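Local coordinates for transcriptional regulator, TetR family (Thermus thermophilus, PDB 3VPR), which represses transcription as a TetR-family regulator, probably by binding operator DNA through a helix-turn-helix in its N-terminal part, at residues A[21-29]-A[40-51]; A[122-131]-A[144-152]. All blocks are in the same frame, centred on the assembly; numbering follows the deposited sequence.

Overall arrangement
From the N terminus, helix 4-19 leads into contact 1. There the turn and the start of helix 26-33 meet the end of helix 37-44 and the start of helix 47-70. The loop it closes is short, with ten residues between its segments. Helix 47-70 then carries the chain into the C-terminal part of the fold. Contact 2 follows, joining helix 109-135 to helix 144-161; twelve residues lie between its segments. The two loops are in series and neither encloses nor crosses the other. The centres of contact 1 and contact 2 are about 34 Å apart, on opposite sides of the chain's centre. Contact 1 ties together the helices of the predicted DNA-binding part; contact 2 packs the C-terminal bundle near the second subunit.

Contact 1 (A[21-29]-A[40-51])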
loop_
_atom_site.group_PDB
_atom_site.type_symbol
_atom_site.label_atom_id
_atom_site.label_comp_id
_atom_site.label_asym_id
_atom_site.label_seq_id
_atom_site.Cartn_x
_atom_site.Cartn_y
_atom_site.Cartn_z
ATOM N N TYR A 21 -0.380 -4.815 16.838
ATOM C CA TYR A 21 0.442 -5.924 17.325
ATOM C C TYR A 21 1.341 -5.581 18.493
ATOM O O TYR A 21 1.381 -6.293 19.503
ATOM C CB TYR A 21 1.321 -6.488 16.200
ATOM C CG TYR A 21 2.282 -7.562 16.679
ATOM C CD1 TYR A 21 1.846 -8.869 16.893
ATOM C CD2 TYR A 21 3.620 -7.259 16.964
ATOM C CE1 TYR A 21 2.711 -9.848 17.381
ATOM C CE2 TYR A 21 4.490 -8.231 17.456
ATOM C CZ TYR A 21 4.026 -9.525 17.663
ATOM O OH TYR A 21 4.865 -10.494 18.172
ATOM N N GLU A 22 2.094 -4.502 18.334
ATOM C CA GLU A 22 3.025 -4.058 19.353
ATOM C C GLU A 22 2.372 -3.696 20.681
ATOM O O GLU A 22 2.901 -4.028 21.745
ATOM C CB GLU A 22 3.828 -2.872 18.820
ATOM C CG GLU A 22 4.912 -3.273 17.838
ATOM C CD GLU A 22 5.905 -4.231 18.466
ATOM O OE1 GLU A 22 6.364 -3.939 19.589
ATOM O OE2 GLU A 22 6.229 -5.269 17.846
ATOM N N ALA A 23 1.219 -3.035 20.627
ATOM C CA ALA A 23 0.522 -2.619 21.846
ATOM C C ALA A 23 -0.296 -3.714 22.514
ATOM O O ALA A 23 -0.982 -3.456 23.501
ATOM C CB ALA A 23 -0.370 -1.425 21.551
ATOM N N THR A 24 -0.240 -4.932 21.985
ATOM C CA THR A 24 -0.987 -6.035 22.584
ATOM C C THR A 24 -0.032 -7.001 23.278
ATOM O O THR A 24 0.855 -7.570 22.646
ATOM C CB THR A 24 -1.811 -6.793 21.525
ATOM O OG1 THR A 24 -2.705 -5.878 20.888
ATOM C CG2 THR A 24 -2.626 -7.906 22.170
ATOM N N SER A 25 -0.220 -7.180 24.582
ATOM C CA SER A 25 0.642 -8.064 25.359
ATOM C C SER A 25 0.116 -9.486 25.385
ATOM O O SER A 25 -1.048 -9.735 25.081
ATOM C CB SER A 25 0.746 -7.563 26.799
ATOM O OG SER A 25 -0.440 -7.863 27.522
ATOM N N VAL A 26 0.980 -10.424 25.747
ATOM C CA VAL A 26 0.572 -11.818 25.854
ATOM C C VAL A 26 -0.514 -11.843 26.933
ATOM O O VAL A 26 -1.481 -12.600 26.845
ATOM C CB VAL A 26 1.770 -12.717 26.270
ATOM C CG1 VAL A 26 1.277 -14.079 26.761
ATOM C CG2 VAL A 26 2.702 -12.907 25.071
ATOM N N GLN A 27 -0.352 -10.987 27.935
ATOM C CA GLN A 27 -1.311 -10.877 29.031
ATOM C C GLN A 27 -2.675 -10.483 28.477
ATOM O O GLN A 27 -3.694 -11.054 28.864
ATOM C CB GLN A 27 -0.853 -9.821 30.043
ATOM C CG GLN A 27 -1.703 -9.761 31.291
ATOM C CD GLN A 27 -1.697 -11.071 32.046
ATOM O OE1 GLN A 27 -0.649 -11.538 32.490
ATOM N NE2 GLN A 27 -2.870 -11.678 32.194
ATOM N N ASP A 28 -2.679 -9.505 27.573
ATOM C CA ASP A 28 -3.909 -9.032 26.939
ATOM C C ASP A 28 -4.644 -10.148 26.204
ATOM O O ASP A 28 -5.861 -10.292 26.343
ATOM C CB ASP A 28 -3.613 -7.909 25.941
ATOM C CG ASP A 28 -3.180 -6.627 26.617
ATOM O OD1 ASP A 28 -3.622 -6.377 27.764
ATOM O OD2 ASP A 28 -2.415 -5.858 25.996
ATOM N N LEU A 29 -3.908 -10.927 25.409
ATOM C CA LEU A 29 -4.502 -12.026 24.653
ATOM C C LEU A 29 -5.070 -13.089 25.577
ATOM O O LEU A 29 -6.167 -13.601 25.350
ATOM C CB LEU A 29 -3.459 -12.689 23.739
ATOM C CG LEU A 29 -2.938 -11.969 22.491
ATOM C CD1 LEU A 29 -1.743 -12.736 21.922
ATOM C CD2 LEU A 29 -4.048 -11.859 21.449
ATOM N N LEU A 40 -1.348 -20.143 26.460
ATOM C CA LEU A 40 -0.935 -19.503 25.212
ATOM C C LEU A 40 0.479 -19.926 24.833
ATOM O O LEU A 40 0.736 -20.288 23.686
ATOM C CB LEU A 40 -0.990 -17.977 25.332
ATOM C CG LEU A 40 -2.382 -17.354 25.255
ATOM C CD1 LEU A 40 -2.273 -15.821 25.254
ATOM C CD2 LEU A 40 -3.055 -17.830 23.985
ATOM N N TYR A 41 1.391 -19.882 25.797
ATOM C CA TYR A 41 2.762 -20.277 25.534
ATOM C C TYR A 41 2.860 -21.752 25.138
ATOM O O TYR A 41 3.676 -22.119 24.288
ATOM C CB TYR A 41 3.631 -19.997 26.760
ATOM C CG TYR A 41 3.937 -18.519 26.957
ATOM C CD1 TYR A 41 4.477 -17.755 25.922
ATOM C CD2 TYR A 41 3.710 -17.897 28.176
ATOM C CE1 TYR A 41 4.783 -16.407 26.104
ATOM C CE2 TYR A 41 4.014 -16.555 28.367
ATOM C CZ TYR A 41 4.549 -15.815 27.333
ATOM O OH TYR A 41 4.833 -14.480 27.524
ATOM N N HIS A 42 2.023 -22.589 25.746
ATOM C CA HIS A 42 2.022 -24.025 25.459
ATOM C C HIS A 42 1.656 -24.321 24.009
ATOM O O HIS A 42 2.207 -25.247 23.406
ATOM C CB HIS A 42 1.033 -24.762 26.366
ATOM C CG HIS A 42 1.459 -24.859 27.797
ATOM N ND1 HIS A 42 0.628 -25.349 28.782
ATOM C CD2 HIS A 42 2.614 -24.511 28.418
ATOM C CE1 HIS A 42 1.250 -25.298 29.949
ATOM N NE2 HIS A 42 2.457 -24.793 29.756
ATOM N N HIS A 43 0.725 -23.539 23.459
ATOM C CA HIS A 43 0.265 -23.740 22.091
ATOM C C HIS A 43 1.116 -23.069 21.033
ATOM O O HIS A 43 1.156 -23.527 19.897
ATOM C CB HIS A 43 -1.167 -23.232 21.917
ATOM C CG HIS A 43 -2.199 -24.075 22.591
ATOM N ND1 HIS A 43 -2.530 -23.928 23.920
ATOM C CD2 HIS A 43 -2.973 -25.083 22.118
ATOM C CE1 HIS A 43 -3.466 -24.805 24.237
ATOM N NE2 HIS A 43 -3.752 -25.518 23.162
ATOM N N PHE A 44 1.809 -21.999 21.412
ATOM C CA PHE A 44 2.605 -21.232 20.463
ATOM C C PHE A 44 4.045 -20.901 20.851
ATOM O O PHE A 44 4.821 -20.492 20.006
ATOM C CB PHE A 44 1.853 -19.941 20.143
ATOM C CG PHE A 44 0.566 -20.171 19.415
ATOM C CD1 PHE A 44 0.567 -20.453 18.054
ATOM C CD2 PHE A 44 -0.642 -20.168 20.101
ATOM C CE1 PHE A 44 -0.622 -20.732 17.386
ATOM C CE2 PHE A 44 -1.840 -20.448 19.443
ATOM C CZ PHE A 44 -1.833 -20.731 18.088
ATOM N N GLY A 45 4.390 -21.052 22.123
ATOM C CA GLY A 45 5.747 -20.771 22.547
ATOM C C GLY A 45 6.088 -19.299 22.694
ATOM O O GLY A 45 6.862 -18.940 23.568
ATOM N N SER A 46 5.525 -18.443 21.847
ATOM C CA SER A 46 5.807 -17.014 21.932
ATOM C C SER A 46 4.769 -16.215 21.179
ATOM O O SER A 46 4.016 -16.751 20.360
ATOM C CB SER A 46 7.181 -16.697 21.331
ATOM O OG SER A 46 7.194 -16.996 19.940
ATOM N N LYS A 47 4.755 -14.922 21.462
ATOM C CA LYS A 47 3.847 -13.984 20.815
ATOM C C LYS A 47 4.208 -13.897 19.339
ATOM O O LYS A 47 3.340 -13.813 18.468
ATOM C CB LYS A 47 4.012 -12.605 21.455
ATOM C CG LYS A 47 3.094 -11.514 20.928
ATOM C CD LYS A 47 3.556 -10.145 21.493
ATOM C CE LYS A 47 2.862 -8.976 20.825
ATOM N NZ LYS A 47 3.408 -7.675 21.306
ATOM N N GLU A 48 5.507 -13.909 19.067
ATOM C CA GLU A 48 6.014 -13.802 17.705
ATOM C C GLU A 48 5.553 -14.985 16.853
ATOM O O GLU A 48 5.275 -14.829 15.669
ATOM C CB GLU A 48 7.554 -13.705 17.748
ATOM C CG GLU A 48 8.254 -13.450 16.412
ATOM C CD GLU A 48 8.422 -14.709 15.586
ATOM O OE1 GLU A 48 8.379 -15.812 16.176
ATOM O OE2 GLU A 48 8.611 -14.596 14.356
ATOM N N GLU A 49 5.466 -16.163 17.463
ATOM C CA GLU A 49 5.022 -17.348 16.741
ATOM C C GLU A 49 3.550 -17.211 16.368
ATOM O O GLU A 49 3.135 -17.729 15.331
ATOM C CB GLU A 49 5.233 -18.611 17.581
ATOM C CG GLU A 49 4.620 -19.885 16.993
ATOM C CD GLU A 49 5.322 -20.364 15.743
ATOM O OE1 GLU A 49 6.511 -20.036 15.570
ATOM O OE2 GLU A 49 4.698 -21.093 14.945
ATOM N N ILE A 50 2.774 -16.505 17.195
ATOM C CA ILE A 50 1.340 -16.299 16.925
ATOM C C ILE A 50 1.209 -15.387 15.706
ATOM O O ILE A 50 0.435 -15.665 14.781
ATOM C CB ILE A 50 0.609 -15.649 18.144
ATOM C CG1 ILE A 50 0.646 -16.610 19.336
ATOM C CG2 ILE A 50 -0.846 -15.309 17.781
ATOM C CD1 ILE A 50 -0.097 -16.109 20.576
ATOM N N LEU A 51 1.984 -14.305 15.708
ATOM C CA LEU A 51 2.003 -13.369 14.592
ATOM C C LEU A 51 2.479 -14.103 13.338
ATOM O O LEU A 51 1.980 -13.891 12.241
ATOM C CB LEU A 51 2.969 -12.212 14.883
ATOM C CG LEU A 51 3.284 -11.346 13.658
ATOM C CD1 LEU A 51 1.993 -10.725 13.143
ATOM C CD2 LEU A 51 4.292 -10.263 14.009
HETATM O O HOH W 1 5.772 -7.199 20.513
#
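Lys47 lies over one face of the Tyr21 ring, and Leu51 backs the opposite face. The CE atom of Lys47 sits toward the rim of the ring, 3.4 Å from Tyr21 CZ. Its NZ is 4.2 Å from the centroid of the Tyr21 ring and only 18° off the normal, a cation-pi contact. Leu51 CD2 is placed over the ring centre, 3.8 Å from the centroid of Tyr21, as a CH-pi contact. With CG anti to the backbone N (chi1 -178°) and the chain extended beyond it, Lys47 runs across the ring to the turn 21-24. Here NZ donates to Tyr21 O at 3.0 Å, and more weakly to Thr24 O. Tyr21 O also accepts from Thr24 N, from the other face of its carbonyl plane, so two donors grip it. A water accepts from Lys47 NZ and gives a weak bond to Glu22 OE2, which also bonds to Ser106. Phe16 of helix 4-19 meets the Tyr21 ring edge-to-face.

Further along, both methyls of Val26 meet the end of Tyr41, with CG2 3.6 Å from Tyr41 OH. Leu29 CB rests 3.7 Å from Leu40 CD1. Leu29 CD1 and Ile50 CD1 meet tip to tip. Ser25 and Asp28 form a capping box: Ser25 OG accepts from Asp28 N, and Asp28 OD2 accepts from Ser25 N. Asp28 also has a salt bridge to Lys19. Lys47 and Leu51, at the start of helix 47-70, hold Tyr21 and the turn into the predicted TetR-family helix-turn-helix, where Val26 packs on Leu40 and Tyr41 and Leu29 on Leu40.

Contact 2 (A[122-131]-A[144-152]); sequences HEENLRAILR and VALAGRAVL
Glu123 and Arg149 join two helices of the TetR C-terminal helical bundle. The helix segments cross at 119°, with axes 9.1 Å apart. Glu123 OE2 lies 2.9 Å from Arg149 NH2 in a salt bridge. The oxygen sits over the guanidinium face, so charge alone links them, with no N-H aimed at it. Arg127 NH2 makes a weak bond to the same OE2, and the acid probably offsets the two arginines' closeness. With CG anti to the carbonyl carbon (chi1 -66°) and extended to NE, Arg127 lays one guanidinium face on Ala145 CB. Its NE is buried without a partner in the model; its CB meets Val144 CG1 at 3.7 Å. With an alanine at Arg127, Glu123 would probably keep only Arg149 of these two basic partners, and Ala145 CB would lose its cover.

Beside this network, Leu152 CD1 touches Glu123 CB, and Leu126 CD2 reaches Val151 and Leu152. Gly148 has no side chain, consistent with its CA lying 5.7 Å from Arg127 CA. Further out, Phe82 stacks on the His122 ring, whose NE2 is hydrogen-bonded to His86 ND1. Trp161 of the second subunit makes a cation-pi contact with Arg149. Between the helices, Leu130 CD1 lies 3.5 Å from Gly148 N.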
loop_
_atom_site.group_PDB
_atom_site.type_symbol
_atom_site.label_atom_id
_atom_site.label_comp_id
_atom_site.label_asym_id
_atom_site.label_seq_id
_atom_site.Cartn_x
_atom_site.Cartn_y
_atom_site.Cartn_z
ATOM N N HIS A 122 3.663 -15.770 -4.693
ATOM C CA HIS A 122 2.402 -15.256 -5.203
ATOM C C HIS A 122 2.660 -14.298 -6.378
ATOM O O HIS A 122 1.975 -14.349 -7.399
ATOM C CB HIS A 122 1.661 -14.522 -4.081
ATOM C CG HIS A 122 0.239 -14.188 -4.406
ATOM N ND1 HIS A 122 -0.689 -15.146 -4.758
ATOM C CD2 HIS A 122 -0.428 -13.008 -4.380
ATOM C CE1 HIS A 122 -1.868 -14.571 -4.930
ATOM N NE2 HIS A 122 -1.737 -13.275 -4.704
ATOM N N GLU A 123 3.653 -13.425 -6.218
ATOM C CA GLU A 123 4.006 -12.457 -7.251
ATOM C C GLU A 123 4.539 -13.188 -8.482
ATOM O O GLU A 123 4.283 -12.788 -9.622
ATOM C CB GLU A 123 5.049 -11.470 -6.704
ATOM C CG GLU A 123 5.620 -10.515 -7.743
ATOM C CD GLU A 123 6.128 -9.220 -7.131
ATOM O OE1 GLU A 123 6.659 -9.252 -6.001
ATOM O OE2 GLU A 123 6.005 -8.165 -7.784
ATOM N N GLU A 124 5.266 -14.276 -8.248
ATOM C CA GLU A 124 5.818 -15.072 -9.343
ATOM C C GLU A 124 4.718 -15.806 -10.122
ATOM O O GLU A 124 4.826 -15.979 -11.334
ATOM C CB GLU A 124 6.852 -16.068 -8.805
ATOM C CG GLU A 124 7.534 -16.900 -9.884
ATOM C CD GLU A 124 8.103 -16.051 -11.015
ATOM O OE1 GLU A 124 8.894 -15.121 -10.728
ATOM O OE2 GLU A 124 7.757 -16.320 -12.192
ATOM N N ASN A 125 3.654 -16.227 -9.441
ATOM C CA ASN A 125 2.561 -16.906 -10.139
ATOM C C ASN A 125 1.825 -15.901 -11.028
ATOM O O ASN A 125 1.346 -16.243 -12.120
ATOM C CB ASN A 125 1.566 -17.528 -9.154
ATOM C CG ASN A 125 2.113 -18.773 -8.474
ATOM O OD1 ASN A 125 2.853 -19.542 -9.084
ATOM N ND2 ASN A 125 1.737 -18.987 -7.210
ATOM N N LEU A 126 1.734 -14.653 -10.564
ATOM C CA LEU A 126 1.056 -13.631 -11.348
ATOM C C LEU A 126 1.893 -13.352 -12.588
ATOM O O LEU A 126 1.366 -13.241 -13.692
ATOM C CB LEU A 126 0.875 -12.343 -10.528
ATOM C CG LEU A 126 0.230 -11.153 -11.254
ATOM C CD1 LEU A 126 -1.099 -11.569 -11.848
ATOM C CD2 LEU A 126 0.045 -9.978 -10.268
ATOM N N ARG A 127 3.202 -13.243 -12.393
ATOM C CA ARG A 127 4.115 -12.990 -13.492
ATOM C C ARG A 127 4.016 -14.087 -14.537
ATOM O O ARG A 127 4.051 -13.810 -15.742
ATOM C CB ARG A 127 5.552 -12.889 -12.979
ATOM C CG ARG A 127 5.789 -11.691 -12.070
ATOM C CD ARG A 127 7.272 -11.476 -11.803
ATOM N NE ARG A 127 7.492 -10.370 -10.875
ATOM C CZ ARG A 127 8.685 -9.991 -10.425
ATOM N NH1 ARG A 127 9.778 -10.628 -10.820
ATOM N NH2 ARG A 127 8.788 -8.975 -9.576
ATOM N N ALA A 128 3.889 -15.330 -14.079
ATOM C CA ALA A 128 3.771 -16.460 -15.003
ATOM C C ALA A 128 2.524 -16.309 -15.867
ATOM O O ALA A 128 2.558 -16.612 -17.055
ATOM C CB ALA A 128 3.723 -17.794 -14.234
ATOM N N ILE A 129 1.422 -15.851 -15.275
ATOM C CA ILE A 129 0.188 -15.654 -16.043
ATOM C C ILE A 129 0.384 -14.538 -17.080
ATOM O O ILE A 129 0.002 -14.674 -18.236
ATOM C CB ILE A 129 -0.995 -15.266 -15.136
ATOM C CG1 ILE A 129 -1.357 -16.429 -14.214
ATOM C CG2 ILE A 129 -2.194 -14.867 -15.975
ATOM C CD1 ILE A 129 -2.478 -16.102 -13.236
ATOM N N LEU A 130 0.990 -13.436 -16.660
ATOM C CA LEU A 130 1.233 -12.315 -17.561
ATOM C C LEU A 130 2.215 -12.703 -18.659
ATOM O O LEU A 130 1.993 -12.404 -19.832
ATOM C CB LEU A 130 1.781 -11.114 -16.779
ATOM C CG LEU A 130 0.826 -10.558 -15.720
ATOM C CD1 LEU A 130 1.542 -9.516 -14.855
ATOM C CD2 LEU A 130 -0.394 -9.962 -16.409
ATOM N N ARG A 131 3.297 -13.379 -18.277
ATOM C CA ARG A 131 4.301 -13.793 -19.248
ATOM C C ARG A 131 3.700 -14.710 -20.318
ATOM O O ARG A 131 4.033 -14.591 -21.509
ATOM C CB ARG A 131 5.475 -14.486 -18.544
ATOM C CG ARG A 131 6.488 -15.090 -19.497
ATOM C CD ARG A 131 7.803 -15.425 -18.808
ATOM N NE ARG A 131 7.614 -15.882 -17.436
ATOM C CZ ARG A 131 7.820 -15.125 -16.363
ATOM N NH1 ARG A 131 8.233 -13.873 -16.498
ATOM N NH2 ARG A 131 7.591 -15.612 -15.156
ATOM N N VAL A 144 6.877 -7.511 -17.563
ATOM C CA VAL A 144 6.134 -8.447 -16.718
ATOM C C VAL A 144 6.223 -8.149 -15.211
ATOM O O VAL A 144 5.225 -8.246 -14.494
ATOM C CB VAL A 144 6.613 -9.904 -16.973
ATOM C CG1 VAL A 144 5.963 -10.855 -15.984
ATOM C CG2 VAL A 144 6.269 -10.325 -18.402
ATOM N N ALA A 145 7.413 -7.796 -14.729
ATOM C CA ALA A 145 7.578 -7.508 -13.309
ATOM C C ALA A 145 6.771 -6.264 -12.960
ATOM O O ALA A 145 6.085 -6.227 -11.943
ATOM C CB ALA A 145 9.070 -7.302 -12.958
ATOM N N LEU A 146 6.842 -5.256 -13.825
ATOM C CA LEU A 146 6.118 -4.002 -13.592
ATOM C C LEU A 146 4.605 -4.200 -13.661
ATOM O O LEU A 146 3.863 -3.687 -12.825
ATOM C CB LEU A 146 6.549 -2.941 -14.611
ATOM C CG LEU A 146 5.834 -1.595 -14.472
ATOM C CD1 LEU A 146 6.769 -0.586 -13.819
ATOM C CD2 LEU A 146 5.383 -1.099 -15.842
ATOM N N ALA A 147 4.143 -4.945 -14.658
ATOM C CA ALA A 147 2.710 -5.192 -14.793
ATOM C C ALA A 147 2.222 -5.966 -13.573
ATOM O O ALA A 147 1.126 -5.706 -13.051
ATOM C CB ALA A 147 2.423 -5.985 -16.074
ATOM N N GLY A 148 3.036 -6.920 -13.124
ATOM C CA GLY A 148 2.662 -7.704 -11.961
ATOM C C GLY A 148 2.605 -6.839 -10.718
ATOM O O GLY A 148 1.747 -7.010 -9.850
ATOM N N ARG A 149 3.529 -5.889 -10.635
ATOM C CA ARG A 149 3.580 -5.001 -9.488
ATOM C C ARG A 149 2.381 -4.046 -9.535
ATOM O O ARG A 149 1.818 -3.678 -8.504
ATOM C CB ARG A 149 4.904 -4.225 -9.499
ATOM C CG ARG A 149 5.137 -3.349 -8.281
ATOM C CD ARG A 149 5.399 -4.190 -7.049
ATOM N NE ARG A 149 6.572 -5.040 -7.226
ATOM C CZ ARG A 149 7.049 -5.858 -6.293
ATOM N NH1 ARG A 149 6.449 -5.937 -5.113
ATOM N NH2 ARG A 149 8.124 -6.597 -6.542
ATOM N N ALA A 150 1.978 -3.662 -10.737
ATOM C CA ALA A 150 0.842 -2.756 -10.889
ATOM C C ALA A 150 -0.416 -3.429 -10.344
ATOM O O ALA A 150 -1.167 -2.837 -9.566
ATOM C CB ALA A 150 0.652 -2.401 -12.348
ATOM N N VAL A 151 -0.637 -4.673 -10.751
ATOM C CA VAL A 151 -1.796 -5.426 -10.295
ATOM C C VAL A 151 -1.793 -5.665 -8.774
ATOM O O VAL A 151 -2.796 -5.417 -8.096
ATOM C CB VAL A 151 -1.876 -6.796 -11.018
ATOM C CG1 VAL A 151 -3.071 -7.588 -10.517
ATOM C CG2 VAL A 151 -1.974 -6.578 -12.508
ATOM N N LEU A 152 -0.673 -6.147 -8.240
ATOM C CA LEU A 152 -0.586 -6.413 -6.810
ATOM C C LEU A 152 -0.815 -5.114 -6.037
ATOM O O LEU A 152 -1.447 -5.115 -4.973
ATOM C CB LEU A 152 0.774 -7.040 -6.463
ATOM C CG LEU A 152 0.954 -8.524 -6.851
ATOM C CD1 LEU A 152 2.406 -8.954 -6.664
ATOM C CD2 LEU A 152 0.036 -9.402 -5.996
#